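Side-chain contacts in peroxisomal acyl-coenzyme A oxidase 1 (Arabidopsis thaliana, PDB 1W07), which oxidises long- and medium-chain acyl-CoAs to 2-trans-enoyl-CoAs in the peroxisome, using FAD and passing the electrons to oxygen to form hydrogen peroxide: residues 286-291 with 422-427; 345-350 with 378-383. The protein carries 1 engineered substitution. All coordinates share one frame; numbering follows the deposited sequence.

Contact 1 of 2, residues 286-291 with 422-427; sequences QTIVAD and TYEGDN. With FAD (flavin-adenine dinucleotide), chain I.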
ATOM      1  N   GLN B 286      -8.863 -21.550   3.842  1.00 34.53           N
ATOM      2  CA  GLN B 286      -8.374 -22.181   2.624  1.00 34.22           C
ATOM      3  C   GLN B 286      -8.838 -21.357   1.433  1.00 30.67           C
ATOM      4  O   GLN B 286      -8.093 -21.169   0.469  1.00 29.35           O
ATOM      5  CB  GLN B 286      -8.913 -23.622   2.530  1.00 35.64           C
ATOM      6  CG  GLN B 286      -8.400 -24.434   1.345  1.00 38.33           C
ATOM      7  CD  GLN B 286      -9.015 -24.010   0.022  1.00 40.14           C
ATOM      8  OE1 GLN B 286     -10.219 -23.776  -0.068  1.00 40.91           O
ATOM      9  NE2 GLN B 286      -8.193 -23.933  -1.020  1.00 41.48           N
ATOM     10  N   THR B 287     -10.073 -20.864   1.510  1.00 27.07           N
ATOM     11  CA  THR B 287     -10.632 -20.047   0.439  1.00 27.84           C
ATOM     12  C   THR B 287      -9.863 -18.724   0.367  1.00 25.22           C
ATOM     13  O   THR B 287      -9.630 -18.200  -0.721  1.00 25.06           O
ATOM     14  CB  THR B 287     -12.140 -19.757   0.659  1.00 27.64           C
ATOM     15  OG1 THR B 287     -12.315 -18.879   1.779  1.00 30.08           O
ATOM     16  CG2 THR B 287     -12.895 -21.053   0.930  1.00 27.86           C
ATOM     17  N   ILE B 288      -9.464 -18.194   1.523  1.00 22.73           N
ATOM     18  CA  ILE B 288      -8.700 -16.946   1.578  1.00 21.28           C
ATOM     19  C   ILE B 288      -7.341 -17.137   0.884  1.00 19.61           C
ATOM     20  O   ILE B 288      -6.923 -16.322   0.065  1.00 15.46           O
ATOM     21  CB  ILE B 288      -8.498 -16.499   3.055  1.00 21.32           C
ATOM     22  CG1 ILE B 288      -9.848 -16.101   3.663  1.00 20.67           C
ATOM     23  CG2 ILE B 288      -7.521 -15.333   3.150  1.00 18.53           C
ATOM     24  CD1 ILE B 288      -9.781 -15.845   5.143  1.00 23.65           C
ATOM     25  N   VAL B 289      -6.654 -18.223   1.198  1.00 21.66           N
ATOM     26  CA  VAL B 289      -5.369 -18.492   0.576  1.00 24.11           C
ATOM     27  C   VAL B 289      -5.574 -18.613  -0.933  1.00 25.03           C
ATOM     28  O   VAL B 289      -4.823 -18.047  -1.730  1.00 27.03           O
ATOM     29  CB  VAL B 289      -4.742 -19.793   1.114  1.00 22.65           C
ATOM     30  CG1 VAL B 289      -3.438 -20.042   0.425  1.00 22.55           C
ATOM     31  CG2 VAL B 289      -4.531 -19.689   2.621  1.00 22.79           C
ATOM     32  N   ALA B 290      -6.607 -19.345  -1.332  1.00 25.98           N
ATOM     33  CA  ALA B 290      -6.893 -19.517  -2.751  1.00 25.79           C
ATOM     34  C   ALA B 290      -7.182 -18.162  -3.385  1.00 25.31           C
ATOM     35  O   ALA B 290      -6.789 -17.900  -4.525  1.00 25.62           O
ATOM     36  CB  ALA B 290      -8.080 -20.461  -2.939  1.00 26.77           C
ATOM     37  N   ASP B 291      -7.854 -17.290  -2.638  1.00 24.52           N
ATOM     38  CA  ASP B 291      -8.191 -15.953  -3.124  1.00 22.24           C
ATOM     39  C   ASP B 291      -6.935 -15.114  -3.347  1.00 20.87           C
ATOM     40  O   ASP B 291      -6.894 -14.272  -4.245  1.00 16.70           O
ATOM     41  CB  ASP B 291      -9.100 -15.250  -2.117  1.00 25.68           C
ATOM     42  CG  ASP B 291     -10.481 -15.025  -2.653  1.00 35.28           C
ATOM     43  OD1 ASP B 291     -10.608 -14.357  -3.708  1.00 36.90           O
ATOM     44  OD2 ASP B 291     -11.449 -15.518  -2.028  1.00 40.48           O
ATOM     45  N   THR B 422      -7.034  -8.520   7.608  1.00 18.43           N
ATOM     46  CA  THR B 422      -7.651  -8.315   8.910  1.00 23.37           C
ATOM     47  C   THR B 422      -8.821  -9.244   9.210  1.00 26.18           C
ATOM     48  O   THR B 422      -8.952  -9.735  10.329  1.00 28.80           O
ATOM     49  CB  THR B 422      -8.109  -6.842   9.102  1.00 22.87           C
ATOM     50  OG1 THR B 422      -8.615  -6.668  10.431  1.00 20.27           O
ATOM     51  CG2 THR B 422      -9.195  -6.485   8.094  1.00 23.26           C
ATOM     52  N   TYR B 423      -9.676  -9.493   8.226  1.00 29.67           N
ATOM     53  CA  TYR B 423     -10.807 -10.372   8.483  1.00 32.24           C
ATOM     54  C   TYR B 423     -10.318 -11.791   8.692  1.00 30.81           C
ATOM     55  O   TYR B 423      -9.285 -12.181   8.155  1.00 25.63           O
ATOM     56  CB  TYR B 423     -11.865 -10.288   7.364  1.00 35.46           C
ATOM     57  CG  TYR B 423     -11.452 -10.774   5.997  1.00 40.71           C
ATOM     58  CD1 TYR B 423     -10.991 -12.079   5.801  1.00 42.31           C
ATOM     59  CD2 TYR B 423     -11.587  -9.949   4.878  1.00 43.82           C
ATOM     60  CE1 TYR B 423     -10.678 -12.544   4.525  1.00 44.78           C
ATOM     61  CE2 TYR B 423     -11.279 -10.412   3.597  1.00 43.23           C
ATOM     62  CZ  TYR B 423     -10.825 -11.708   3.431  1.00 45.06           C
ATOM     63  OH  TYR B 423     -10.507 -12.173   2.172  1.00 48.43           O
ATOM     64  N   GLU B 424     -11.071 -12.551   9.484  1.00 32.56           N
ATOM     65  CA  GLU B 424     -10.720 -13.925   9.831  1.00 35.12           C
ATOM     66  C   GLU B 424      -9.493 -13.940  10.734  1.00 35.12           C
ATOM     67  O   GLU B 424      -8.788 -14.942  10.827  1.00 38.26           O
ATOM     68  CB  GLU B 424     -10.455 -14.765   8.578  1.00 40.35           C
ATOM     69  CG  GLU B 424     -11.661 -15.565   8.130  1.00 46.23           C
ATOM     70  CD  GLU B 424     -12.172 -16.483   9.222  1.00 49.94           C
ATOM     71  OE1 GLU B 424     -11.388 -17.330   9.705  1.00 50.63           O
ATOM     72  OE2 GLU B 424     -13.357 -16.360   9.603  1.00 51.44           O
ATOM     73  N   GLY B 425      -9.246 -12.818  11.401  1.00 32.38           N
ATOM     74  CA  GLY B 425      -8.108 -12.728  12.296  1.00 29.51           C
ATOM     75  C   GLY B 425      -6.967 -11.873  11.777  1.00 25.05           C
ATOM     76  O   GLY B 425      -6.521 -12.034  10.636  1.00 25.48           O
ATOM     77  N   ASP B 426      -6.504 -10.954  12.620  1.00 22.83           N
ATOM     78  CA  ASP B 426      -5.392 -10.061  12.297  1.00 20.29           C
ATOM     79  C   ASP B 426      -4.160 -10.904  11.954  1.00 18.50           C
ATOM     80  O   ASP B 426      -3.813 -11.841  12.675  1.00 17.45           O
ATOM     81  CB  ASP B 426      -5.099  -9.151  13.493  1.00 19.25           C
ATOM     82  CG  ASP B 426      -3.875  -8.286  13.282  1.00 21.96           C
ATOM     83  OD1 ASP B 426      -2.769  -8.736  13.642  1.00 19.97           O
ATOM     84  OD2 ASP B 426      -4.019  -7.157  12.755  1.00 20.53           O
ATOM     85  N   ASN B 427      -3.506 -10.551  10.850  1.00 15.39           N
ATOM     86  CA  ASN B 427      -2.338 -11.273  10.367  1.00 15.31           C
ATOM     87  C   ASN B 427      -1.208 -11.481  11.366  1.00 16.92           C
ATOM     88  O   ASN B 427      -0.580 -12.535  11.366  1.00 20.25           O
ATOM     89  CB  ASN B 427      -1.808 -10.623   9.082  1.00 15.57           C
ATOM     90  CG  ASN B 427      -2.555 -11.108   7.859  1.00 16.91           C
ATOM     91  OD1 ASN B 427      -3.429 -11.974   7.975  1.00 18.49           O
ATOM     92  ND2 ASN B 427      -2.221 -10.580   6.691  1.00 16.24           N
TER
HETATM   93  PA  FAD I1660      -7.122  -5.909  16.436  1.00 20.64           P
HETATM   94  O1A FAD I1660      -7.135  -7.376  16.628  1.00 16.75           O
HETATM   95  O2A FAD I1660      -7.693  -5.063  17.506  1.00 17.34           O
HETATM   96  O5B FAD I1660      -5.610  -5.454  16.133  1.00 16.95           O
HETATM   97  C5B FAD I1660      -5.267  -4.073  16.003  1.00 14.41           C
HETATM   98  C4B FAD I1660      -3.747  -3.900  16.094  1.00 17.12           C
HETATM   99  O4B FAD I1660      -3.325  -4.456  17.354  1.00 16.36           O
HETATM  100  C3B FAD I1660      -3.034  -4.700  15.001  1.00 12.60           C
HETATM  101  O3B FAD I1660      -1.763  -4.108  14.723  1.00 15.74           O
HETATM  102  C2B FAD I1660      -2.858  -6.064  15.666  1.00 16.69           C
HETATM  103  O2B FAD I1660      -1.704  -6.725  15.140  1.00 13.64           O
HETATM  104  C1B FAD I1660      -2.541  -5.633  17.101  1.00 16.87           C
HETATM  105  N9A FAD I1660      -2.862  -6.711  18.065  1.00 15.69           N
HETATM  106  C8A FAD I1660      -4.079  -7.052  18.489  1.00 17.20           C
HETATM  107  N7A FAD I1660      -3.986  -8.067  19.349  1.00 14.24           N
HETATM  108  C5A FAD I1660      -2.701  -8.380  19.471  1.00 13.49           C
HETATM  109  C6A FAD I1660      -2.008  -9.324  20.218  1.00 14.48           C
HETATM  110  N6A FAD I1660      -2.648 -10.224  20.958  1.00 13.14           N
HETATM  111  N1A FAD I1660      -0.611  -9.350  20.134  1.00 17.37           N
HETATM  112  C2A FAD I1660       0.053  -8.442  19.302  1.00 13.71           C
HETATM  113  N3A FAD I1660      -0.642  -7.567  18.598  1.00 18.81           N
HETATM  114  C4A FAD I1660      -1.983  -7.512  18.659  1.00 13.08           C
HETATM  115  N1  FAD I1660     -16.672  -9.414  11.217  1.00 16.13           N
HETATM  116  C2  FAD I1660     -17.831 -10.196  11.299  1.00 18.73           C
HETATM  117  O2  FAD I1660     -18.171 -10.679  12.376  1.00 24.47           O
HETATM  118  N3  FAD I1660     -18.600 -10.404  10.144  1.00 17.62           N
HETATM  119  C4  FAD I1660     -18.213  -9.832   8.926  1.00 20.17           C
HETATM  120  O4  FAD I1660     -18.878 -10.050   7.912  1.00 15.16           O
HETATM  121  C4X FAD I1660     -17.072  -9.038   8.861  1.00 18.39           C
HETATM  122  N5  FAD I1660     -16.714  -8.392   7.668  1.00 16.82           N
HETATM  123  C5X FAD I1660     -15.581  -7.578   7.594  1.00 19.12           C
HETATM  124  C6  FAD I1660     -15.310  -6.858   6.436  1.00 16.54           C
HETATM  125  C7  FAD I1660     -14.250  -5.961   6.400  1.00 18.94           C
HETATM  126  C7M FAD I1660     -13.994  -5.178   5.113  1.00 19.89           C
HETATM  127  C8  FAD I1660     -13.446  -5.786   7.533  1.00 20.31           C
HETATM  128  C8M FAD I1660     -12.271  -4.806   7.522  1.00 19.05           C
HETATM  129  C9  FAD I1660     -13.715  -6.516   8.685  1.00 16.78           C
HETATM  130  C9A FAD I1660     -14.777  -7.414   8.729  1.00 19.98           C
HETATM  131  N10 FAD I1660     -15.103  -8.103   9.906  1.00 16.92           N
HETATM  132  C10 FAD I1660     -16.298  -8.836   9.996  1.00 18.32           C
HETATM  133  C1' FAD I1660     -14.259  -7.981  11.121  1.00 16.57           C
HETATM  134  C2' FAD I1660     -13.000  -8.841  10.972  1.00 17.80           C
HETATM  135  O2' FAD I1660     -13.363 -10.188  10.664  1.00 19.53           O
HETATM  136  C3' FAD I1660     -12.080  -8.832  12.197  1.00 20.91           C
HETATM  137  O3' FAD I1660     -12.806  -9.283  13.343  1.00 23.05           O
HETATM  138  C4' FAD I1660     -11.504  -7.446  12.494  1.00 20.36           C
HETATM  139  O4' FAD I1660     -11.252  -6.715  11.292  1.00 18.60           O
HETATM  140  C5' FAD I1660     -10.205  -7.605  13.284  1.00 23.99           C
HETATM  141  O5' FAD I1660      -9.550  -6.345  13.423  1.00 25.84           O
HETATM  142  P   FAD I1660      -9.444  -5.625  14.854  1.00 21.67           P
HETATM  143  O1P FAD I1660      -9.998  -4.264  14.693  1.00 19.08           O
HETATM  144  O2P FAD I1660     -10.028  -6.516  15.882  1.00 22.97           O
HETATM  145  O3P FAD I1660      -7.852  -5.540  15.052  1.00 19.51           O

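Contact 2 of 2, residues 345-350 with 378-383; sequences RFVGEW and AGLKSL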
ATOM      1  N   ARG B 345      -0.882 -20.331  -5.565  1.00 15.92           N
ATOM      2  CA  ARG B 345      -1.892 -21.160  -6.229  1.00 15.10           C
ATOM      3  C   ARG B 345      -1.662 -22.648  -5.826  1.00 17.68           C
ATOM      4  O   ARG B 345      -2.588 -23.352  -5.409  1.00 17.22           O
ATOM      5  CB  ARG B 345      -1.727 -20.996  -7.746  1.00 18.63           C
ATOM      6  CG  ARG B 345      -2.841 -21.570  -8.587  1.00 21.90           C
ATOM      7  CD  ARG B 345      -4.104 -20.786  -8.345  1.00 20.19           C
ATOM      8  NE  ARG B 345      -5.106 -21.055  -9.361  1.00 23.30           N
ATOM      9  CZ  ARG B 345      -6.205 -20.327  -9.517  1.00 23.88           C
ATOM     10  NH1 ARG B 345      -6.435 -19.283  -8.722  1.00 20.52           N
ATOM     11  NH2 ARG B 345      -7.078 -20.644 -10.461  1.00 26.34           N
ATOM     12  N   PHE B 346      -0.416 -23.112  -5.942  1.00 18.56           N
ATOM     13  CA  PHE B 346      -0.079 -24.498  -5.607  1.00 18.00           C
ATOM     14  C   PHE B 346      -0.239 -24.787  -4.103  1.00 19.06           C
ATOM     15  O   PHE B 346      -0.730 -25.857  -3.714  1.00 18.86           O
ATOM     16  CB  PHE B 346       1.351 -24.804  -6.078  1.00 15.52           C
ATOM     17  CG  PHE B 346       1.529 -24.705  -7.586  1.00 16.80           C
ATOM     18  CD1 PHE B 346       2.731 -24.263  -8.138  1.00 16.68           C
ATOM     19  CD2 PHE B 346       0.483 -25.029  -8.451  1.00 15.82           C
ATOM     20  CE1 PHE B 346       2.884 -24.137  -9.527  1.00 19.79           C
ATOM     21  CE2 PHE B 346       0.619 -24.910  -9.839  1.00 19.13           C
ATOM     22  CZ  PHE B 346       1.827 -24.458 -10.379  1.00 18.39           C
ATOM     23  N   VAL B 347       0.155 -23.838  -3.259  1.00 17.28           N
ATOM     24  CA  VAL B 347       0.008 -24.059  -1.832  1.00 20.01           C
ATOM     25  C   VAL B 347      -1.486 -24.080  -1.519  1.00 20.93           C
ATOM     26  O   VAL B 347      -1.929 -24.729  -0.576  1.00 21.95           O
ATOM     27  CB  VAL B 347       0.735 -22.965  -0.995  1.00 21.67           C
ATOM     28  CG1 VAL B 347      -0.122 -21.714  -0.879  1.00 17.47           C
ATOM     29  CG2 VAL B 347       1.092 -23.523   0.379  1.00 19.84           C
ATOM     30  N   GLY B 348      -2.261 -23.378  -2.337  1.00 23.42           N
ATOM     31  CA  GLY B 348      -3.700 -23.347  -2.150  1.00 24.44           C
ATOM     32  C   GLY B 348      -4.290 -24.691  -2.527  1.00 24.94           C
ATOM     33  O   GLY B 348      -5.264 -25.150  -1.921  1.00 25.99           O
ATOM     34  N   GLU B 349      -3.705 -25.333  -3.536  1.00 25.08           N
ATOM     35  CA  GLU B 349      -4.186 -26.646  -3.971  1.00 27.49           C
ATOM     36  C   GLU B 349      -3.965 -27.631  -2.831  1.00 28.20           C
ATOM     37  O   GLU B 349      -4.839 -28.449  -2.528  1.00 27.86           O
ATOM     38  CB  GLU B 349      -3.407 -27.136  -5.199  1.00 30.14           C
ATOM     39  CG  GLU B 349      -3.934 -26.641  -6.551  1.00 34.16           C
ATOM     40  CD  GLU B 349      -3.027 -27.040  -7.722  1.00 36.62           C
ATOM     41  OE1 GLU B 349      -2.359 -28.094  -7.643  1.00 34.74           O
ATOM     42  OE2 GLU B 349      -2.999 -26.306  -8.730  1.00 37.50           O
ATOM     43  N   TRP B 350      -2.781 -27.554  -2.218  1.00 27.45           N
ATOM     44  CA  TRP B 350      -2.422 -28.437  -1.116  1.00 27.48           C
ATOM     45  C   TRP B 350      -3.356 -28.212   0.070  1.00 28.01           C
ATOM     46  O   TRP B 350      -3.823 -29.169   0.686  1.00 26.42           O
ATOM     47  CB  TRP B 350      -0.974 -28.189  -0.688  1.00 25.38           C
ATOM     48  CG  TRP B 350      -0.571 -28.994   0.512  1.00 28.57           C
ATOM     49  CD1 TRP B 350      -0.257 -30.327   0.542  1.00 29.09           C
ATOM     50  CD2 TRP B 350      -0.485 -28.535   1.867  1.00 27.80           C
ATOM     51  NE1 TRP B 350       0.015 -30.723   1.834  1.00 29.60           N
ATOM     52  CE2 TRP B 350      -0.117 -29.645   2.667  1.00 29.28           C
ATOM     53  CE3 TRP B 350      -0.685 -27.294   2.486  1.00 27.19           C
ATOM     54  CZ2 TRP B 350       0.054 -29.546   4.054  1.00 29.05           C
ATOM     55  CZ3 TRP B 350      -0.516 -27.198   3.873  1.00 25.21           C
ATOM     56  CH2 TRP B 350      -0.149 -28.316   4.635  1.00 27.24           C
ATOM     57  N   ALA B 378      -3.549 -21.051   9.592  1.00 21.16           N
ATOM     58  CA  ALA B 378      -3.446 -19.698  10.128  1.00 19.62           C
ATOM     59  C   ALA B 378      -2.233 -18.949   9.573  1.00 16.79           C
ATOM     60  O   ALA B 378      -2.335 -17.789   9.147  1.00 15.53           O
ATOM     61  CB  ALA B 378      -3.389 -19.729  11.671  1.00 19.54           C
ATOM     62  N   GLY B 379      -1.090 -19.629   9.584  1.00 14.87           N
ATOM     63  CA  GLY B 379       0.142 -19.037   9.094  1.00 16.80           C
ATOM     64  C   GLY B 379       0.139 -18.744   7.609  1.00 17.39           C
ATOM     65  O   GLY B 379       0.638 -17.701   7.168  1.00 16.11           O
ATOM     66  N   LEU B 380      -0.422 -19.663   6.830  1.00 18.04           N
ATOM     67  CA  LEU B 380      -0.480 -19.474   5.385  1.00 17.92           C
ATOM     68  C   LEU B 380      -1.437 -18.363   5.034  1.00 15.61           C
ATOM     69  O   LEU B 380      -1.196 -17.620   4.097  1.00 18.34           O
ATOM     70  CB  LEU B 380      -0.899 -20.771   4.688  1.00 16.72           C
ATOM     71  CG  LEU B 380       0.134 -21.907   4.698  1.00 19.21           C
ATOM     72  CD1 LEU B 380      -0.425 -23.138   3.972  1.00 18.90           C
ATOM     73  CD2 LEU B 380       1.417 -21.404   4.043  1.00 19.93           C
ATOM     74  N   LYS B 381      -2.531 -18.260   5.782  1.00 15.83           N
ATOM     75  CA  LYS B 381      -3.516 -17.206   5.550  1.00 15.65           C
ATOM     76  C   LYS B 381      -2.804 -15.874   5.760  1.00 13.64           C
ATOM     77  O   LYS B 381      -2.943 -14.952   4.957  1.00 15.05           O
ATOM     78  CB  LYS B 381      -4.708 -17.352   6.517  1.00 15.39           C
ATOM     79  CG  LYS B 381      -5.813 -16.312   6.343  1.00 14.97           C
ATOM     80  CD  LYS B 381      -5.468 -15.011   7.046  1.00 15.14           C
ATOM     81  CE  LYS B 381      -6.591 -13.996   6.949  1.00 18.39           C
ATOM     82  NZ  LYS B 381      -6.218 -12.714   7.606  1.00 16.29           N
ATOM     83  N   SER B 382      -2.020 -15.785   6.830  1.00 13.23           N
ATOM     84  CA  SER B 382      -1.259 -14.569   7.151  1.00 11.99           C
ATOM     85  C   SER B 382      -0.185 -14.263   6.120  1.00 14.97           C
ATOM     86  O   SER B 382      -0.052 -13.133   5.648  1.00 14.90           O
ATOM     87  CB  SER B 382      -0.575 -14.718   8.515  1.00 11.03           C
ATOM     88  OG  SER B 382       0.100 -13.534   8.861  1.00 13.14           O
ATOM     89  N   LEU B 383       0.603 -15.279   5.793  1.00 14.61           N
ATOM     90  CA  LEU B 383       1.685 -15.103   4.846  1.00 13.64           C
ATOM     91  C   LEU B 383       1.225 -14.655   3.460  1.00 12.86           C
ATOM     92  O   LEU B 383       1.691 -13.648   2.946  1.00 11.93           O
ATOM     93  CB  LEU B 383       2.494 -16.399   4.725  1.00 14.60           C
ATOM     94  CG  LEU B 383       3.845 -16.257   4.006  1.00 15.55           C
ATOM     95  CD1 LEU B 383       4.882 -15.760   5.003  1.00 16.32           C
ATOM     96  CD2 LEU B 383       4.284 -17.595   3.430  1.00 18.18           C
TER

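Contact 1 of 2, residues 286-291 with 422-427
Ile288 reaches out from helix 278-309 and sets its CD1 methyl against both Tyr423 and Glu424, in the loop that joins two helices of the alpha-helical domain in the acyl-CoA oxidase and dehydrogenase fold. The loop makes a type II beta turn from Thr422 to Gly425, with Tyr423 and Glu424 at its corners. Ile288 CG1 lies beside its backbone N (chi1 -67°) and CD1 continues the chain outward, which suits a long aliphatic residue, since Ile288 CA is 9.0 Å from Glu424 CA. Ile288 CD1 meets the phenol near the ring plane, 3.5 Å from Tyr423 CE1. The two side chains run alongside in opposite senses, and the methyl touches the ring edge and not a face. Ile288 CD1 also lies 3.5 Å from Glu424 CG. Here the aliphatic part of the acid does the packing, while the bend at chi2 (-57°) turns the carboxylate away from the methyl. Glu424 is inferred to be the proton acceptor of the reaction, and OE1 has a long, weak ion pair with Arg285.

The other side of the turn serves the cofactor. Thr422 OG1 is 2.8 Å from FAD O4' in a hydrogen bond. Glu424 N makes a weak, 3.5 Å bond to FAD O2'; in related acyl-CoA dehydrogenases the equivalent N-H and the ribityl 2'-hydroxyl bind the substrate's thioester carbonyl, probably as here, though no substrate is bound. Glycine suits position 425, where phi is 107° and a beta carbon would collide with the carbonyl O of Glu424. Arg310 and Gln330 of the second subunit also hydrogen-bond to FAD. Asp426 suits its N-cap place: Asp426 OD1 accepts from Val428 N and Val429 N, and also from FAD O2B at 2.7 Å.

Contact 2 of 2, residues 345-350 with 378-383
Leu380 CD1 is the methyl on which this contact turns: it lies 3.9 Å from Val347 CG2 and 4.1 Å from Trp350 CZ3, and no polar bond crosses between the segments. The closer side is the valine. Both residues point their beta carbons at the opposite helix, and at the closest backbone approach, 8.6 Å between Val347 CA and Leu380 CA, a branched valine and a leucine are long enough to meet. With chi2 at 180°, Leu380 holds CD1 at full stretch, while Val347 presents CG2 to that methyl.

The two segments belong to helices 328-363 and 370-398, successive and running in roughly opposite senses, which pair in the four-helix bundle of the acyl-CoA dehydrogenase-like domain. Val347 also packs on Val289 of helix 278-309, and Leu380 on Val531 of helix 516-538, so both side chains are buried, each with a further helix as neighbour.

Toward Trp350 the packing is looser. The indole is partly exposed and offers the edge of its six-membered ring, with Leu380 CD1 near the ring plane and the leucine side chain coming in nearly perpendicular to that of the tryptophan. A wide, flat residue suits this margin, since its far ring atoms reach the leucine although its beta carbon does not aim there: CG stands anti to the backbone N, chi1 176°.

In the fold
From the N terminus, helix 278-309 brings Ile288 first, helix 328-363 and helix 370-398 follow, and the loop before helix 427-443 comes last. Contact 2 closes 27 residues, the end of helix 328-363, a short connection and the start of helix 370-398, and lies wholly within the 130-residue loop that contact 1 closes; the two do not cross. Their centres are about 9 Å apart. Segment 378-383 joins them: Lys381 NZ and Ser382 OG probably hydrogen-bond to Asn427 OD1 and Asn427 O, and Ile288 packs on Lys381. Contact 1 joins the FAD-binding loop to helix 278-309 directly; helix 370-398, which touches both, links them to helix 328-363 through contact 2.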